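Local coordinates for outer membrane porin protein 32 (Delftia acidovorans, PDB 2FGQ) that forms anion-selective channels as a homotrimeric beta-barrel porin of the outer membrane, and here holds D-malate in its pore, at residues 131-143 and 149-161. Numbering follows the deposited sequence.
Sequences GIRANNLISYYTP and NAGFGYAFDEKQT. With CA (calcium ion), chain C; MLT (D-malate), chain H.
Ile-138 and Tyr-154 pair within an antiparallel hairpin of the sixteen-stranded porin barrel, Ile-138 N giving a nearly straight bond to Tyr-154 O (172° at the hydrogen) and Tyr-154 N returning one to Ile-138 O. The tightly packed side carries Leu-137, Ser-139, Tyr-141 and Ala-155. Here Gly-151 and Gly-153 leave room: Tyr-141 CD2 lies 3.9 Å from Gly-151 CA, so close that a beta carbon on Gly-151 would clash with the ring, and one on Gly-153 would crowd Ser-139 OG and Leu-137 CD1. Ala-155 CB sits 3.8 Å from Ala-134 CB. Helix 96-101 covers this side through Pro-96, which Ser-139 and Tyr-141 touch. The other side is looser and more exposed. Tyr-140 and Phe-152 point the same way, side by side, meeting obliquely at their CD2 atoms (4.0 Å), and Ile-138 CD1 reaches the edge of the Phe-156 ring in its plane. At the hairpin's turn end, Thr-142 OG1, set between backbone N and carbonyl carbon (chi1 71°), accepts from Ala-150 N at 2.9 Å and donates to Pro-143 O, while CG2 rests against Ala-150 CB. A valine here would probably leave Ala-150 N without its acceptor and Pro-143 O without this donor. At the far end Asn-136 and Glu-158 converge from opposite directions on a calcium ion, OD1 of Asn-136 binding at 2.3 Å and OE1 and OE2 of Glu-158 each 2.5 Å from the metal. Asn-136 ND2 turns to Phe-156 O, weakly and also through a water. Leu-29, Asp-64 and Gly-309 of the second subunit supply further ligands, so the metal bridges two barrels and would be expected to strengthen the trimer contact. Arg-133, leading into the hairpin, points NH1 almost straight at malate O3 (3.1 Å), a cationic group facing the anion, consistent with the channel's selectivity.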
loop_
_atom_site.group_PDB
_atom_site.type_symbol
_atom_site.label_atom_id
_atom_site.label_comp_id
_atom_site.label_asym_id
_atom_site.label_seq_id
_atom_site.Cartn_x
_atom_site.Cartn_y
_atom_site.Cartn_z
ATOM N N GLY A 131 20.478 0.076 -12.424
ATOM C CA GLY A 131 21.175 -1.181 -12.246
ATOM C C GLY A 131 21.092 -1.791 -10.868
ATOM O O GLY A 131 21.879 -2.678 -10.531
ATOM N N ILE A 132 20.121 -1.348 -10.053
ATOM C CA ILE A 132 20.057 -1.798 -8.663
ATOM C C ILE A 132 19.114 -3.028 -8.458
ATOM O O ILE A 132 19.539 -4.040 -7.916
ATOM C CB ILE A 132 19.709 -0.631 -7.732
ATOM C CG1 ILE A 132 20.780 0.445 -7.801
ATOM C CG2 ILE A 132 19.538 -1.159 -6.321
ATOM C CD1 ILE A 132 20.514 1.698 -6.986
ATOM N N ARG A 133 17.857 -2.935 -8.876
ATOM C CA ARG A 133 16.919 -4.021 -8.754
ATOM C C ARG A 133 16.362 -4.409 -10.128
ATOM O O ARG A 133 16.515 -3.661 -11.091
ATOM C CB ARG A 133 15.778 -3.616 -7.843
ATOM C CG ARG A 133 16.163 -3.491 -6.405
ATOM C CD ARG A 133 15.018 -3.068 -5.472
ATOM N NE ARG A 133 15.432 -3.179 -4.076
ATOM C CZ ARG A 133 16.193 -2.304 -3.447
ATOM N NH1 ARG A 133 16.560 -1.176 -4.045
ATOM N NH2 ARG A 133 16.583 -2.566 -2.210
ATOM N N ALA A 134 15.683 -5.546 -10.191
ATOM C CA ALA A 134 14.969 -5.954 -11.387
ATOM C C ALA A 134 13.654 -6.630 -11.054
ATOM O O ALA A 134 13.605 -7.448 -10.135
ATOM C CB ALA A 134 15.808 -6.959 -12.202
ATOM N N ASN A 135 12.636 -6.331 -11.851
ATOM C CA ASN A 135 11.432 -7.166 -11.925
ATOM C C ASN A 135 11.747 -8.486 -12.606
ATOM O O ASN A 135 12.691 -8.596 -13.392
ATOM C CB ASN A 135 10.338 -6.463 -12.744
ATOM C CG ASN A 135 9.865 -5.117 -12.142
ATOM O OD1 ASN A 135 9.466 -4.173 -12.871
ATOM N ND2 ASN A 135 9.876 -5.040 -10.892
ATOM N N ASN A 136 10.929 -9.477 -12.304
ATOM C CA ASN A 136 10.925 -10.738 -13.070
ATOM C C ASN A 136 12.262 -11.441 -12.989
ATOM O O ASN A 136 12.679 -12.121 -13.946
ATOM C CB ASN A 136 10.623 -10.458 -14.533
ATOM C CG ASN A 136 9.346 -9.597 -14.703
ATOM O OD1 ASN A 136 8.327 -9.856 -14.044
ATOM N ND2 ASN A 136 9.414 -8.552 -15.535
ATOM N N LEU A 137 12.879 -11.368 -11.811
ATOM C CA LEU A 137 14.236 -11.854 -11.573
ATOM C C LEU A 137 14.296 -13.283 -10.981
ATOM O O LEU A 137 13.534 -13.646 -10.075
ATOM C CB LEU A 137 14.914 -10.855 -10.625
ATOM C CG LEU A 137 16.355 -11.196 -10.219
ATOM C CD1 LEU A 137 17.334 -11.074 -11.394
ATOM C CD2 LEU A 137 16.757 -10.253 -9.113
ATOM N N ILE A 138 15.226 -14.071 -11.511
ATOM C CA ILE A 138 15.623 -15.341 -10.913
ATOM C C ILE A 138 17.086 -15.231 -10.601
ATOM O O ILE A 138 17.862 -14.871 -11.495
ATOM C CB ILE A 138 15.431 -16.513 -11.894
ATOM C CG1 ILE A 138 13.965 -16.648 -12.237
ATOM C CG2 ILE A 138 15.931 -17.787 -11.232
ATOM C CD1 ILE A 138 13.608 -17.810 -13.210
ATOM N N SER A 139 17.452 -15.521 -9.354
ATOM C CA SER A 139 18.861 -15.479 -8.986
ATOM C C SER A 139 19.291 -16.759 -8.313
ATOM O O SER A 139 18.474 -17.481 -7.714
ATOM C CB SER A 139 19.186 -14.351 -8.055
ATOM O OG SER A 139 18.891 -13.104 -8.609
ATOM N N TYR A 140 20.572 -17.043 -8.462
ATOM C CA TYR A 140 21.215 -18.188 -7.835
ATOM C C TYR A 140 22.484 -17.686 -7.150
ATOM O O TYR A 140 23.320 -17.045 -7.779
ATOM C CB TYR A 140 21.540 -19.276 -8.859
ATOM C CG TYR A 140 22.435 -20.348 -8.282
ATOM C CD1 TYR A 140 22.068 -21.027 -7.117
ATOM C CD2 TYR A 140 23.663 -20.652 -8.853
ATOM C CE1 TYR A 140 22.890 -21.946 -6.523
ATOM C CE2 TYR A 140 24.498 -21.577 -8.248
ATOM C CZ TYR A 140 24.104 -22.227 -7.104
ATOM O OH TYR A 140 24.960 -23.164 -6.555
ATOM N N TYR A 141 22.609 -18.006 -5.875
ATOM C CA TYR A 141 23.774 -17.694 -5.039
ATOM C C TYR A 141 24.399 -18.987 -4.552
ATOM O O TYR A 141 23.738 -19.850 -3.968
ATOM C CB TYR A 141 23.390 -16.800 -3.847
ATOM C CG TYR A 141 22.921 -15.467 -4.285
ATOM C CD1 TYR A 141 21.565 -15.198 -4.475
ATOM C CD2 TYR A 141 23.844 -14.443 -4.497
ATOM C CE1 TYR A 141 21.146 -13.949 -4.909
ATOM C CE2 TYR A 141 23.426 -13.166 -4.882
ATOM C CZ TYR A 141 22.062 -12.934 -5.095
ATOM O OH TYR A 141 21.646 -11.675 -5.497
ATOM N N THR A 142 25.684 -19.139 -4.837
ATOM C CA THR A 142 26.414 -20.319 -4.373
ATOM C C THR A 142 26.695 -20.235 -2.900
ATOM O O THR A 142 26.682 -19.147 -2.308
ATOM C CB THR A 142 27.783 -20.482 -5.079
ATOM O OG1 THR A 142 28.693 -19.468 -4.633
ATOM C CG2 THR A 142 27.699 -20.341 -6.605
ATOM N N PRO A 143 27.029 -21.364 -2.289
ATOM C CA PRO A 143 27.661 -21.311 -0.977
ATOM C C PRO A 143 29.040 -20.603 -1.089
ATOM O O PRO A 143 29.585 -20.337 -2.179
ATOM C CB PRO A 143 27.840 -22.800 -0.609
ATOM C CG PRO A 143 26.907 -23.549 -1.525
ATOM C CD PRO A 143 26.929 -22.735 -2.799
ATOM N N ASN A 149 32.906 -17.353 -3.684
ATOM C CA ASN A 149 31.446 -17.330 -3.749
ATOM C C ASN A 149 31.030 -16.591 -5.011
ATOM O O ASN A 149 31.760 -15.768 -5.519
ATOM C CB ASN A 149 30.824 -16.690 -2.486
ATOM C CG ASN A 149 31.240 -15.239 -2.267
ATOM O OD1 ASN A 149 30.453 -14.300 -2.547
ATOM N ND2 ASN A 149 32.447 -15.023 -1.716
ATOM N N ALA A 150 29.838 -16.901 -5.504
ATOM C CA ALA A 150 29.360 -16.287 -6.745
ATOM C C ALA A 150 27.853 -16.143 -6.731
ATOM O O ALA A 150 27.152 -16.795 -5.969
ATOM C CB ALA A 150 29.772 -17.100 -7.960
ATOM N N GLY A 151 27.374 -15.273 -7.602
ATOM C CA GLY A 151 25.945 -15.036 -7.748
ATOM C C GLY A 151 25.616 -14.716 -9.197
ATOM O O GLY A 151 26.448 -14.143 -9.922
ATOM N N PHE A 152 24.427 -15.148 -9.634
ATOM C CA PHE A 152 24.016 -15.046 -11.014
ATOM C C PHE A 152 22.524 -14.732 -11.075
ATOM O O PHE A 152 21.756 -15.239 -10.288
ATOM C CB PHE A 152 24.233 -16.372 -11.736
ATOM C CG PHE A 152 25.597 -16.935 -11.564
ATOM C CD1 PHE A 152 26.612 -16.579 -12.428
ATOM C CD2 PHE A 152 25.862 -17.820 -10.524
ATOM C CE1 PHE A 152 27.892 -17.095 -12.242
ATOM C CE2 PHE A 152 27.121 -18.346 -10.345
ATOM C CZ PHE A 152 28.126 -17.968 -11.202
ATOM N N GLY A 153 22.147 -13.888 -12.023
ATOM C CA GLY A 153 20.748 -13.519 -12.171
ATOM C C GLY A 153 20.351 -13.342 -13.613
ATOM O O GLY A 153 21.162 -12.962 -14.460
ATOM N N TYR A 154 19.085 -13.633 -13.872
ATOM C CA TYR A 154 18.430 -13.426 -15.150
ATOM C C TYR A 154 17.062 -12.809 -14.846
ATOM O O TYR A 154 16.336 -13.352 -14.073
ATOM C CB TYR A 154 18.222 -14.743 -15.937
ATOM C CG TYR A 154 17.685 -14.458 -17.308
ATOM C CD1 TYR A 154 18.556 -14.179 -18.361
ATOM C CD2 TYR A 154 16.314 -14.395 -17.554
ATOM C CE1 TYR A 154 18.071 -13.871 -19.638
ATOM C CE2 TYR A 154 15.827 -14.092 -18.817
ATOM C CZ TYR A 154 16.713 -13.824 -19.854
ATOM O OH TYR A 154 16.238 -13.514 -21.122
ATOM N N ALA A 155 16.761 -11.699 -15.476
ATOM C CA ALA A 155 15.424 -11.105 -15.369
ATOM C C ALA A 155 14.832 -11.069 -16.749
ATOM O O ALA A 155 15.427 -10.563 -17.682
ATOM C CB ALA A 155 15.410 -9.698 -14.762
ATOM N N PHE A 156 13.613 -11.569 -16.849
ATOM C CA PHE A 156 12.877 -11.596 -18.083
ATOM C C PHE A 156 12.341 -10.212 -18.488
ATOM O O PHE A 156 11.771 -9.484 -17.689
ATOM C CB PHE A 156 11.673 -12.534 -17.948
ATOM C CG PHE A 156 12.024 -13.962 -17.646
ATOM C CD1 PHE A 156 12.120 -14.407 -16.354
ATOM C CD2 PHE A 156 12.210 -14.869 -18.668
ATOM C CE1 PHE A 156 12.424 -15.728 -16.082
ATOM C CE2 PHE A 156 12.533 -16.213 -18.402
ATOM C CZ PHE A 156 12.649 -16.639 -17.116
ATOM N N ASP A 157 12.469 -9.891 -19.757
ATOM C CA ASP A 157 11.906 -8.682 -20.319
ATOM C C ASP A 157 10.423 -8.752 -20.577
ATOM O O ASP A 157 9.744 -7.727 -20.506
ATOM C CB ASP A 157 12.615 -8.307 -21.617
ATOM C CG ASP A 157 12.690 -9.440 -22.575
ATOM O OD1 ASP A 157 11.812 -9.579 -23.485
ATOM O OD2 ASP A 157 13.584 -10.302 -22.461
ATOM N N GLU A 158 9.946 -9.941 -20.884
ATOM C CA GLU A 158 8.512 -10.163 -21.140
ATOM C C GLU A 158 7.996 -9.311 -22.308
ATOM O O GLU A 158 6.830 -8.895 -22.352
ATOM C CB GLU A 158 7.679 -9.930 -19.865
ATOM C CG GLU A 158 8.192 -10.824 -18.766
ATOM C CD GLU A 158 7.537 -10.683 -17.415
ATOM O OE1 GLU A 158 6.768 -9.722 -17.174
ATOM O OE2 GLU A 158 7.864 -11.564 -16.568
ATOM N N LYS A 159 8.899 -9.037 -23.232
ATOM C CA LYS A 159 8.601 -8.292 -24.462
ATOM C C LYS A 159 8.154 -6.860 -24.190
ATOM O O LYS A 159 7.482 -6.244 -25.021
ATOM C CB LYS A 159 7.590 -9.072 -25.344
ATOM C CG LYS A 159 7.738 -8.844 -26.839
ATOM C CD LYS A 159 6.567 -9.542 -27.672
ATOM C CE LYS A 159 5.374 -8.595 -28.043
ATOM N NZ LYS A 159 4.333 -9.102 -29.138
ATOM N N GLN A 160 8.557 -6.304 -23.053
ATOM C CA GLN A 160 8.322 -4.896 -22.789
ATOM C C GLN A 160 8.951 -4.085 -23.943
ATOM O O GLN A 160 10.112 -4.247 -24.275
ATOM C CB GLN A 160 8.880 -4.417 -21.443
ATOM C CG GLN A 160 8.564 -2.955 -21.236
ATOM C CD GLN A 160 9.218 -2.285 -20.062
ATOM O OE1 GLN A 160 9.048 -1.074 -19.891
ATOM N NE2 GLN A 160 9.956 -3.028 -19.261
ATOM N N THR A 161 8.174 -3.206 -24.543
ATOM C CA THR A 161 8.558 -2.516 -25.742
ATOM C C THR A 161 8.487 -1.018 -25.561
ATOM O O THR A 161 7.456 -0.463 -25.157
ATOM C CB THR A 161 7.665 -2.974 -26.885
ATOM O OG1 THR A 161 7.906 -4.372 -27.141
ATOM C CG2 THR A 161 8.012 -2.287 -28.211
HETATM CA CA CA C . 6.290 -10.637 -14.873
HETATM C C1 MLT H . 18.997 -0.539 -0.668
HETATM O O1 MLT H . 18.933 0.393 0.292
HETATM O O2 MLT H . 19.073 -1.808 -0.387
HETATM C C2 MLT H . 19.055 -0.222 -2.116
HETATM O O3 MLT H . 18.228 0.871 -2.418
HETATM C C3 MLT H . 20.514 -0.030 -2.504
HETATM C C4 MLT H . 21.273 -1.193 -1.898
HETATM O O4 MLT H . 20.990 -1.710 -0.725
HETATM O O5 MLT H . 22.238 -1.749 -2.517
HETATM O O HOH W 1 11.523 -6.888 -16.778
HETATM O O HOH W 2 27.058 -16.522 -3.106
HETATM O O HOH W 3 5.483 -8.310 -14.821
#